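Local structure of DNA-(apurinic or apyrimidinic site) lyase (Xenopus laevis, 6WCD) at residues Leu32-Val37 against Asn140-Arg145; Gln250-Thr255 against Gln265-Thr270; Arg271-Leu276 against Ser298-Val303. The protein acts as a weak apurinic/apyrimidinic endonuclease in base excision repair and as a 3'-5' exonuclease on double-stranded DNA, with magnesium or manganese as cofactor. All blocks are in the same frame, centred on the assembly; numbering follows the deposited sequence. Where two conformers were deposited one is given.

Contact 1. Residues Leu32-Val37 against Asn140-Arg145; sequences LQETKV and NVYCPR. With MG (magnesium ion), chain B.
The phenol ring of Tyr142 carries Glu34 on one face: Glu34 CB sits 4.0 Å from the Tyr142 ring centroid, 18° off the normal and displaced toward the rim, a CH-pi contact. Gln33 CB meets the ring obliquely and packs against Tyr142 CB. Two other flat groups, the amides of Gln33 and Asn140, stand 89° apart. Gln33 NE2 donates to Asn140 OD1 over 2.9 Å, almost straight and within its own amide plane, yet it arrives above the carbonyl plane of Asn140. Asn140 ND2 makes a weak bond of 3.4 Å to Leu32 O; Gln33 NE2 also bonds Ser5 OG and Asn140 ND2 bonds Thr70 OG1, which ties Asn140 of strand 133-142 to the other sheet. Glu34 CG is anti to the backbone N (chi1 -159°) and the chain runs extended past the ring, bringing Glu34 OE1 to within 2.0 Å of magnesium. Asn9 and four waters complete the six ligands. One of those waters, 3.0 Å from Tyr142 OH, hydrogen-bonds to that hydroxyl, and another donates to Glu34 OE2. The ion would probably polarise the water it shares with Tyr142 OH, consistent with an active-site role for this tyrosine as in related AP endonucleases.

Contact 2. Residues Gln250-Thr255 against Gln265-Thr270; sequences QKNAFT and QTNYGT
Phe254 lays its ring against the backbone of Gly269, whose carbonyl oxygen stands 3.5 Å above the ring plane, over its centre, while Phe254 CG lies 3.6 Å from Gly269 C. Asn252 CA covers the opposite face, nearer the rim, so the phenyl is held between its own loop and the 265-270 segment. With CG beside the backbone N (chi1 -53°), the ring starts out toward Gly269 and Thr270. The Asn267 amide reaches it obliquely, its plane turned 32° from the ring; Asn267 ND2 is 3.5 Å from Phe254 CD2 and 3.4 Å from Asn252 CB. Asn267 OD1 accepts from Trp257 NE1 and from a water that also donates to Asn252 O and so links the two segments. Asn267 follows helix 263-266 with positive phi, where the chain turns away toward strand 269-278. At the other end Thr255 N donates to Thr270 O (2.9 Å). Thr255 OG1 accepts from Ile272 N and bonds to Asp273 OD2. The contact thus joins van der Waals packing of the phenyl on a peptide group to a backbone bond that probably helps position Thr255, a second-shell residue for Asp273, whose carboxylate is important for catalysis in related enzymes; two hydrogen bonds grip that threonine hydroxyl and would help fix its rotation.

Contact 3. Residues Arg271-Leu276 against Ser298-Val303; sequences RIDYIL and SDHCPV
The touching parts, 272-275 and 300-303, run 24° apart in direction and stay well separated, Asp273 CA and Val303 CA being 7.0 Å apart, so side chains bridge the gap. The polar bridge is a His-carboxylate hydrogen bond: His300 ND1 donates to Asp273 OD2 over 2.7 Å, nearly straight. The oxygen lies in the imidazole plane, at the ring edge, and accepts through its syn lone pair, although carboxylate and ring planes are 71° apart. Asp273 CG lies beside its backbone N (chi1 -62°), starting the carboxylate toward the histidine; OD2 is also the oxygen held by Thr255. Ile272 comes in across the histidine at about a right angle, its CD1 3.6 Å from His300 CE1. Further along, the packing turns apolar. Val303 CG2 touches Ile275 CG1 at 3.8 Å as the two side chains lie alongside, pointing opposite ways, and Val303 CG1 lies 3.8 Å from Asp273 O. Val303 also packs on Ser5 and Ile291, and Ile275 on Phe286, linking strand 269-278 to the other sheet. Ser298 OG accepts from His300 N (3.1 Å) in an ST turn just before the histidine, while Asp299, experimentally a magnesium-binding residue though not a direct ligand of this ion, has its OD1 near the imidazole edge. An Asp-His pair of this kind beside the metal site, with strands of two facing sheets behind it, is characteristic of the active site of the DNase I-like endonuclease/exonuclease/phosphatase fold, and His300 is predicted to be the proton acceptor here.

Along the chain the contacts follow in series, 1, 2, then 3, all within the catalytic domain of this longer protein. Contacts 1 and 3 have centres 11 Å apart, with nearest atoms about 4 Å from each other, and approach the magnesium site from different segments. Contact 2 lies farther out, 21 Å from contact 1 and 11 Å from contact 3 between centres. It touches contact 3 directly through Thr255, and both use strand 269-278; the eight-stranded sheet is reached by all three. Strands 29-33 and 303-307 of the six-stranded sheet enter through contacts 1 and 3, placing the predicted catalytic residues where the two sheets meet; contact 2 lies beside them, farther from the centre of the chain.

Contact 1. Residues Leu32-Val37 against Asn140-Arg145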
loop_
_atom_site.group_PDB
_atom_site.type_symbol
_atom_site.label_atom_id
_atom_site.label_comp_id
_atom_site.label_asym_id
_atom_site.label_seq_id
_atom_site.Cartn_x
_atom_site.Cartn_y
_atom_site.Cartn_z
ATOM N N LEU A 32 -3.061 1.138 5.321
ATOM C CA LEU A 32 -3.841 2.352 5.079
ATOM C C LEU A 32 -3.038 3.326 4.257
ATOM O O LEU A 32 -1.832 3.530 4.493
ATOM C CB LEU A 32 -4.244 3.025 6.376
ATOM C CG LEU A 32 -5.031 2.140 7.350
ATOM C CD1 LEU A 32 -5.421 2.913 8.599
ATOM C CD2 LEU A 32 -6.236 1.521 6.728
ATOM N N GLN A 33 -3.719 3.955 3.305
ATOM C CA GLN A 33 -3.139 5.064 2.556
ATOM C C GLN A 33 -3.895 6.365 2.796
ATOM O O GLN A 33 -5.077 6.392 3.099
ATOM C CB GLN A 33 -3.103 4.766 1.051
ATOM C CG GLN A 33 -2.385 3.473 0.746
ATOM C CD GLN A 33 -3.289 2.282 0.779
ATOM O OE1 GLN A 33 -4.447 2.350 0.371
ATOM N NE2 GLN A 33 -2.752 1.175 1.218
ATOM N N GLU A 34 -3.152 7.456 2.632
ATOM C CA GLU A 34 -3.610 8.816 2.914
ATOM C C GLU A 34 -4.153 8.857 4.347
ATOM O O GLU A 34 -5.309 9.195 4.621
ATOM C CB GLU A 34 -4.633 9.333 1.876
ATOM C CG GLU A 34 -4.658 10.843 1.933
ATOM C CD GLU A 34 -5.706 11.495 1.102
ATOM O OE1 GLU A 34 -6.710 10.851 0.727
ATOM O OE2 GLU A 34 -5.510 12.738 0.838
ATOM N N THR A 35 -3.252 8.566 5.283
ATOM C CA THR A 35 -3.581 8.661 6.704
ATOM C C THR A 35 -3.873 10.097 7.114
ATOM O O THR A 35 -4.657 10.319 8.050
ATOM C CB THR A 35 -2.443 8.168 7.573
ATOM O OG1 THR A 35 -1.348 9.047 7.322
ATOM C CG2 THR A 35 -2.071 6.739 7.242
ATOM N N LYS A 36 -3.273 11.089 6.434
ATOM C CA LYS A 36 -3.285 12.505 6.804
ATOM C C LYS A 36 -2.701 12.730 8.180
ATOM O O LYS A 36 -2.920 13.763 8.784
ATOM C CB LYS A 36 -4.672 13.147 6.640
ATOM C CG LYS A 36 -5.215 13.016 5.210
ATOM C CD LYS A 36 -6.485 13.813 4.948
ATOM C CE LYS A 36 -6.966 13.546 3.547
ATOM N NZ LYS A 36 -8.035 14.539 3.215
ATOM N N VAL A 37 -1.873 11.807 8.633
ATOM C CA VAL A 37 -1.133 11.964 9.876
ATOM C C VAL A 37 0.293 12.401 9.574
ATOM O O VAL A 37 1.032 11.686 8.888
ATOM C CB VAL A 37 -1.121 10.660 10.695
ATOM C CG1 VAL A 37 -0.332 10.856 11.996
ATOM C CG2 VAL A 37 -2.553 10.195 11.014
ATOM N N ASN A 140 3.512 -0.875 0.879
ATOM C CA ASN A 140 2.245 -0.150 1.035
ATOM C C ASN A 140 2.453 1.238 0.429
ATOM O O ASN A 140 3.269 2.016 0.944
ATOM C CB ASN A 140 1.910 -0.084 2.523
ATOM C CG ASN A 140 0.737 0.793 2.854
ATOM O OD1 ASN A 140 0.059 1.267 1.951
ATOM N ND2 ASN A 140 0.504 1.023 4.139
ATOM N N VAL A 141 1.753 1.558 -0.672
ATOM C CA VAL A 141 2.018 2.792 -1.444
ATOM C C VAL A 141 0.786 3.634 -1.654
ATOM O O VAL A 141 -0.336 3.128 -1.840
ATOM C CB VAL A 141 2.672 2.509 -2.806
ATOM C CG1 VAL A 141 3.996 1.857 -2.638
ATOM C CG2 VAL A 141 1.804 1.601 -3.696
ATOM N N TYR A 142 0.973 4.965 -1.624
ATOM C CA TYR A 142 -0.020 5.964 -1.997
ATOM C C TYR A 142 0.581 6.753 -3.141
ATOM O O TYR A 142 1.344 7.678 -2.907
ATOM C CB TYR A 142 -0.391 6.858 -0.804
ATOM C CG TYR A 142 -1.375 7.979 -1.079
ATOM C CD1 TYR A 142 -2.497 7.778 -1.855
ATOM C CD2 TYR A 142 -1.171 9.251 -0.585
ATOM C CE1 TYR A 142 -3.396 8.816 -2.139
ATOM C CE2 TYR A 142 -2.048 10.277 -0.846
ATOM C CZ TYR A 142 -3.165 10.064 -1.618
ATOM O OH TYR A 142 -4.037 11.107 -1.887
ATOM N N CYS A 143 0.258 6.389 -4.367
ATOM C CA CYS A 143 0.934 6.974 -5.523
ATOM C C CYS A 143 0.431 8.407 -5.733
ATOM O O CYS A 143 -0.695 8.762 -5.357
ATOM C CB CYS A 143 0.697 6.088 -6.726
ATOM S SG CYS A 143 1.559 4.464 -6.578
ATOM N N PRO A 144 1.271 9.267 -6.295
ATOM C CA PRO A 144 0.895 10.650 -6.520
ATOM C C PRO A 144 -0.097 10.813 -7.653
ATOM O O PRO A 144 -0.454 9.865 -8.375
ATOM C CB PRO A 144 2.221 11.319 -6.917
ATOM C CG PRO A 144 3.283 10.295 -6.731
ATOM C CD PRO A 144 2.685 8.998 -6.642
ATOM N N ARG A 145 -0.537 12.040 -7.762
ATOM C CA ARG A 145 -1.447 12.354 -8.792
ATOM C C ARG A 145 -0.873 13.490 -9.625
ATOM O O ARG A 145 -0.203 14.379 -9.128
ATOM C CB ARG A 145 -2.786 12.796 -8.206
HETATM MG MG MG B . -8.265 11.378 -0.465
HETATM O O HOH W 1 -3.222 13.624 -1.537
HETATM O O HOH W 2 -7.658 13.419 -0.366
HETATM O O HOH W 3 -6.993 11.055 -2.077
HETATM O O HOH W 4 -8.900 9.403 -0.594
HETATM O O HOH W 5 -9.787 11.902 -1.768
#

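Contact 2. Residues Gln250-Thr255 against Gln265-Thr270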
loop_
_atom_site.group_PDB
_atom_site.type_symbol
_atom_site.label_atom_id
_atom_site.label_comp_id
_atom_site.label_asym_id
_atom_site.label_seq_id
_atom_site.Cartn_x
_atom_site.Cartn_y
_atom_site.Cartn_z
ATOM N N GLN A 250 -15.295 -9.823 -13.672
ATOM C CA GLN A 250 -16.314 -9.166 -12.847
ATOM C C GLN A 250 -16.444 -7.686 -13.228
ATOM O O GLN A 250 -15.447 -6.956 -13.231
ATOM C CB GLN A 250 -15.940 -9.298 -11.374
ATOM C CG GLN A 250 -16.947 -8.723 -10.395
ATOM C CD GLN A 250 -16.605 -9.015 -8.938
ATOM O OE1 GLN A 250 -16.070 -10.087 -8.595
ATOM N NE2 GLN A 250 -16.891 -8.052 -8.068
ATOM N N LYS A 251 -17.673 -7.265 -13.518
ATOM C CA LYS A 251 -17.993 -5.891 -13.912
ATOM C C LYS A 251 -18.326 -5.014 -12.705
ATOM O O LYS A 251 -18.756 -5.484 -11.662
ATOM C CB LYS A 251 -19.201 -5.904 -14.863
ATOM C CG LYS A 251 -18.962 -6.658 -16.129
ATOM C CD LYS A 251 -20.246 -6.680 -16.974
ATOM C CE LYS A 251 -19.952 -6.594 -18.466
ATOM N NZ LYS A 251 -21.190 -6.826 -19.292
ATOM N N ASN A 252 -18.101 -3.690 -12.873
ATOM C CA ASN A 252 -18.463 -2.698 -11.832
ATOM C C ASN A 252 -17.761 -2.912 -10.517
ATOM O O ASN A 252 -18.275 -2.590 -9.431
ATOM C CB ASN A 252 -19.979 -2.698 -11.626
ATOM C CG ASN A 252 -20.717 -2.471 -12.912
ATOM O OD1 ASN A 252 -21.615 -3.240 -13.282
ATOM N ND2 ASN A 252 -20.329 -1.437 -13.630
ATOM N N ALA A 253 -16.549 -3.442 -10.549
ATOM C CA ALA A 253 -15.854 -3.744 -9.330
ATOM C C ALA A 253 -14.958 -2.553 -9.008
ATOM O O ALA A 253 -13.740 -2.627 -9.103
ATOM C CB ALA A 253 -15.015 -4.991 -9.491
ATOM N N PHE A 254 -15.578 -1.471 -8.568
ATOM C CA PHE A 254 -14.837 -0.251 -8.325
ATOM C C PHE A 254 -14.448 -0.080 -6.857
ATOM O O PHE A 254 -15.023 -0.720 -5.964
ATOM C CB PHE A 254 -15.640 0.957 -8.786
ATOM C CG PHE A 254 -16.121 0.845 -10.237
ATOM C CD1 PHE A 254 -15.310 0.274 -11.212
ATOM C CD2 PHE A 254 -17.366 1.299 -10.575
ATOM C CE1 PHE A 254 -15.748 0.164 -12.532
ATOM C CE2 PHE A 254 -17.812 1.210 -11.896
ATOM C CZ PHE A 254 -16.982 0.645 -12.866
ATOM N N THR A 255 -13.410 0.725 -6.618
ATOM C CA THR A 255 -12.912 0.976 -5.275
ATOM C C THR A 255 -12.927 2.441 -4.883
ATOM O O THR A 255 -12.559 2.780 -3.744
ATOM C CB THR A 255 -11.506 0.435 -5.098
ATOM O OG1 THR A 255 -10.571 1.106 -5.959
ATOM C CG2 THR A 255 -11.471 -1.043 -5.346
ATOM N N GLN A 265 -23.476 6.039 -4.919
ATOM C CA GLN A 265 -24.774 5.459 -5.147
ATOM C C GLN A 265 -25.039 5.164 -6.622
ATOM O O GLN A 265 -25.786 4.250 -6.938
ATOM C CB GLN A 265 -25.854 6.418 -4.627
ATOM C CG GLN A 265 -25.850 6.594 -3.081
ATOM C CD GLN A 265 -24.548 7.179 -2.514
ATOM O OE1 GLN A 265 -24.099 8.274 -2.898
ATOM N NE2 GLN A 265 -23.931 6.437 -1.591
ATOM N N THR A 266 -24.498 5.975 -7.544
ATOM C CA THR A 266 -24.759 5.730 -8.964
ATOM C C THR A 266 -23.682 4.833 -9.571
ATOM O O THR A 266 -23.769 4.508 -10.768
ATOM C CB THR A 266 -24.799 7.040 -9.735
ATOM O OG1 THR A 266 -23.552 7.699 -9.596
ATOM C CG2 THR A 266 -25.885 7.936 -9.243
ATOM N N ASN A 267 -22.707 4.437 -8.766
ATOM C CA ASN A 267 -21.515 3.664 -9.148
ATOM C C ASN A 267 -20.729 4.380 -10.249
ATOM O O ASN A 267 -20.212 3.792 -11.205
ATOM C CB ASN A 267 -21.866 2.241 -9.552
ATOM C CG ASN A 267 -20.763 1.257 -9.222
ATOM O OD1 ASN A 267 -20.026 1.382 -8.191
ATOM N ND2 ASN A 267 -20.638 0.249 -10.072
ATOM N N TYR A 268 -20.619 5.670 -10.090
ATOM C CA TYR A 268 -19.705 6.475 -10.895
ATOM C C TYR A 268 -18.329 6.327 -10.262
ATOM O O TYR A 268 -17.922 7.103 -9.376
ATOM C CB TYR A 268 -20.213 7.888 -10.892
ATOM C CG TYR A 268 -19.388 8.959 -11.608
ATOM C CD1 TYR A 268 -19.567 9.195 -12.925
ATOM C CD2 TYR A 268 -18.516 9.753 -10.884
ATOM C CE1 TYR A 268 -18.896 10.245 -13.569
ATOM C CE2 TYR A 268 -17.841 10.786 -11.509
ATOM C CZ TYR A 268 -18.034 10.997 -12.843
ATOM O OH TYR A 268 -17.411 12.039 -13.499
ATOM N N GLY A 269 -17.605 5.300 -10.689
ATOM C CA GLY A 269 -16.370 4.909 -10.023
ATOM C C GLY A 269 -15.302 4.264 -10.884
ATOM O O GLY A 269 -15.468 4.049 -12.087
ATOM N N THR A 270 -14.194 3.928 -10.218
ATOM C CA THR A 270 -13.017 3.352 -10.860
ATOM C C THR A 270 -12.358 2.396 -9.887
ATOM O O THR A 270 -12.477 2.575 -8.682
ATOM C CB THR A 270 -12.002 4.422 -11.259
ATOM O OG1 THR A 270 -12.665 5.523 -11.894
ATOM C CG2 THR A 270 -11.015 3.827 -12.200
HETATM O O HOH W 6 -19.368 -1.214 -6.700
#

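Contact 3. Residues Arg271-Leu276 against Ser298-Val303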
loop_
_atom_site.group_PDB
_atom_site.type_symbol
_atom_site.label_atom_id
_atom_site.label_comp_id
_atom_site.label_asym_id
_atom_site.label_seq_id
_atom_site.Cartn_x
_atom_site.Cartn_y
_atom_site.Cartn_z
ATOM N N ARG A 271 -11.638 1.381 -10.413
ATOM C CA ARG A 271 -10.833 0.481 -9.570
ATOM C C ARG A 271 -9.360 0.935 -9.654
ATOM O O ARG A 271 -8.728 0.781 -10.714
ATOM C CB ARG A 271 -10.962 -0.979 -9.970
ATOM C CG ARG A 271 -10.249 -1.920 -8.925
ATOM C CD ARG A 271 -10.454 -3.398 -9.229
ATOM N NE ARG A 271 -9.779 -3.758 -10.460
ATOM C CZ ARG A 271 -8.611 -4.378 -10.545
ATOM N NH1 ARG A 271 -7.966 -4.783 -9.468
ATOM N NH2 ARG A 271 -8.079 -4.569 -11.743
ATOM N N ILE A 272 -8.847 1.525 -8.577
ATOM C CA ILE A 272 -7.483 2.066 -8.544
ATOM C C ILE A 272 -6.717 1.560 -7.321
ATOM O O ILE A 272 -5.555 1.992 -7.108
ATOM C CB ILE A 272 -7.451 3.607 -8.621
ATOM C CG1 ILE A 272 -8.275 4.236 -7.484
ATOM C CG2 ILE A 272 -7.869 4.076 -10.027
ATOM C CD1 ILE A 272 -8.065 5.736 -7.375
ATOM N N ASP A 273 -7.310 0.686 -6.543
ATOM C CA ASP A 273 -6.692 0.058 -5.378
ATOM C C ASP A 273 -6.470 -1.418 -5.665
ATOM O O ASP A 273 -7.383 -2.141 -6.087
ATOM C CB ASP A 273 -7.621 0.268 -4.210
ATOM C CG ASP A 273 -7.813 1.755 -3.902
ATOM O OD1 ASP A 273 -6.849 2.385 -3.326
ATOM O OD2 ASP A 273 -8.870 2.350 -4.240
ATOM N N TYR A 274 -5.252 -1.864 -5.422
ATOM C CA TYR A 274 -4.770 -3.148 -5.836
ATOM C C TYR A 274 -4.064 -3.874 -4.726
ATOM O O TYR A 274 -3.490 -3.283 -3.810
ATOM C CB TYR A 274 -3.752 -3.004 -6.983
ATOM C CG TYR A 274 -4.233 -2.352 -8.233
ATOM C CD1 TYR A 274 -4.534 -3.103 -9.332
ATOM C CD2 TYR A 274 -4.264 -0.988 -8.363
ATOM C CE1 TYR A 274 -4.897 -2.533 -10.530
ATOM C CE2 TYR A 274 -4.669 -0.408 -9.532
ATOM C CZ TYR A 274 -4.951 -1.168 -10.618
ATOM O OH TYR A 274 -5.304 -0.632 -11.839
ATOM N N ILE A 275 -4.068 -5.227 -4.850
ATOM C CA ILE A 275 -3.149 -6.103 -4.122
ATOM C C ILE A 275 -2.392 -6.880 -5.179
ATOM O O ILE A 275 -2.927 -7.795 -5.825
ATOM C CB ILE A 275 -3.862 -7.022 -3.112
ATOM C CG1 ILE A 275 -4.582 -6.153 -2.092
ATOM C CG2 ILE A 275 -2.849 -7.970 -2.496
ATOM C CD1 ILE A 275 -5.476 -6.927 -1.122
ATOM N N LEU A 276 -1.152 -6.486 -5.431
ATOM C CA LEU A 276 -0.310 -7.115 -6.443
ATOM C C LEU A 276 0.642 -8.058 -5.744
ATOM O O LEU A 276 1.118 -7.779 -4.648
ATOM C CB LEU A 276 0.489 -6.042 -7.214
ATOM C CG LEU A 276 -0.314 -4.877 -7.770
ATOM C CD1 LEU A 276 0.716 -3.928 -8.384
ATOM C CD2 LEU A 276 -1.377 -5.324 -8.721
ATOM N N SER A 298 -14.779 6.393 3.816
ATOM C CA SER A 298 -13.818 7.010 2.931
ATOM C C SER A 298 -14.462 7.223 1.563
ATOM O O SER A 298 -15.565 6.684 1.297
ATOM C CB SER A 298 -12.558 6.137 2.851
ATOM O OG SER A 298 -11.670 6.639 1.901
ATOM N N ASP A 299 -13.749 7.893 0.689
ATOM C CA ASP A 299 -14.157 7.959 -0.692
ATOM C C ASP A 299 -13.701 6.700 -1.471
ATOM O O ASP A 299 -14.049 6.508 -2.560
ATOM C CB ASP A 299 -13.784 9.281 -1.389
ATOM C CG ASP A 299 -12.304 9.632 -1.327
ATOM O OD1 ASP A 299 -11.537 9.005 -0.646
ATOM O OD2 ASP A 299 -11.979 10.598 -2.017
ATOM N N HIS A 300 -12.844 5.886 -0.865
ATOM C CA HIS A 300 -12.493 4.587 -1.402
ATOM C C HIS A 300 -13.076 3.523 -0.483
ATOM O O HIS A 300 -13.293 3.789 0.720
ATOM C CB HIS A 300 -10.980 4.338 -1.450
ATOM C CG HIS A 300 -10.204 5.297 -2.290
ATOM N ND1 HIS A 300 -9.336 4.847 -3.261
ATOM C CD2 HIS A 300 -10.050 6.633 -2.234
ATOM C CE1 HIS A 300 -8.716 5.881 -3.806
ATOM N NE2 HIS A 300 -9.135 6.984 -3.217
ATOM N N CYS A 301 -13.218 2.323 -0.999
ATOM C CA CYS A 301 -13.459 1.175 -0.130
ATOM C C CYS A 301 -12.228 0.285 -0.081
ATOM O O CYS A 301 -11.348 0.379 -0.930
ATOM C CB CYS A 301 -14.674 0.362 -0.567
ATOM S SG CYS A 301 -14.494 -0.535 -2.091
ATOM N N PRO A 302 -12.120 -0.587 0.911
ATOM C CA PRO A 302 -10.961 -1.467 0.994
ATOM C C PRO A 302 -10.967 -2.578 -0.047
ATOM O O PRO A 302 -11.999 -2.934 -0.639
ATOM C CB PRO A 302 -11.090 -2.105 2.388
ATOM C CG PRO A 302 -12.085 -1.267 3.108
ATOM C CD PRO A 302 -13.024 -0.751 2.034
ATOM N N VAL A 303 -9.786 -3.161 -0.207
ATOM C CA VAL A 303 -9.588 -4.433 -0.895
ATOM C C VAL A 303 -8.909 -5.399 0.082
ATOM O O VAL A 303 -8.231 -4.985 1.024
ATOM C CB VAL A 303 -8.780 -4.279 -2.180
ATOM C CG1 VAL A 303 -9.535 -3.365 -3.152
ATOM C CG2 VAL A 303 -7.417 -3.640 -1.936
#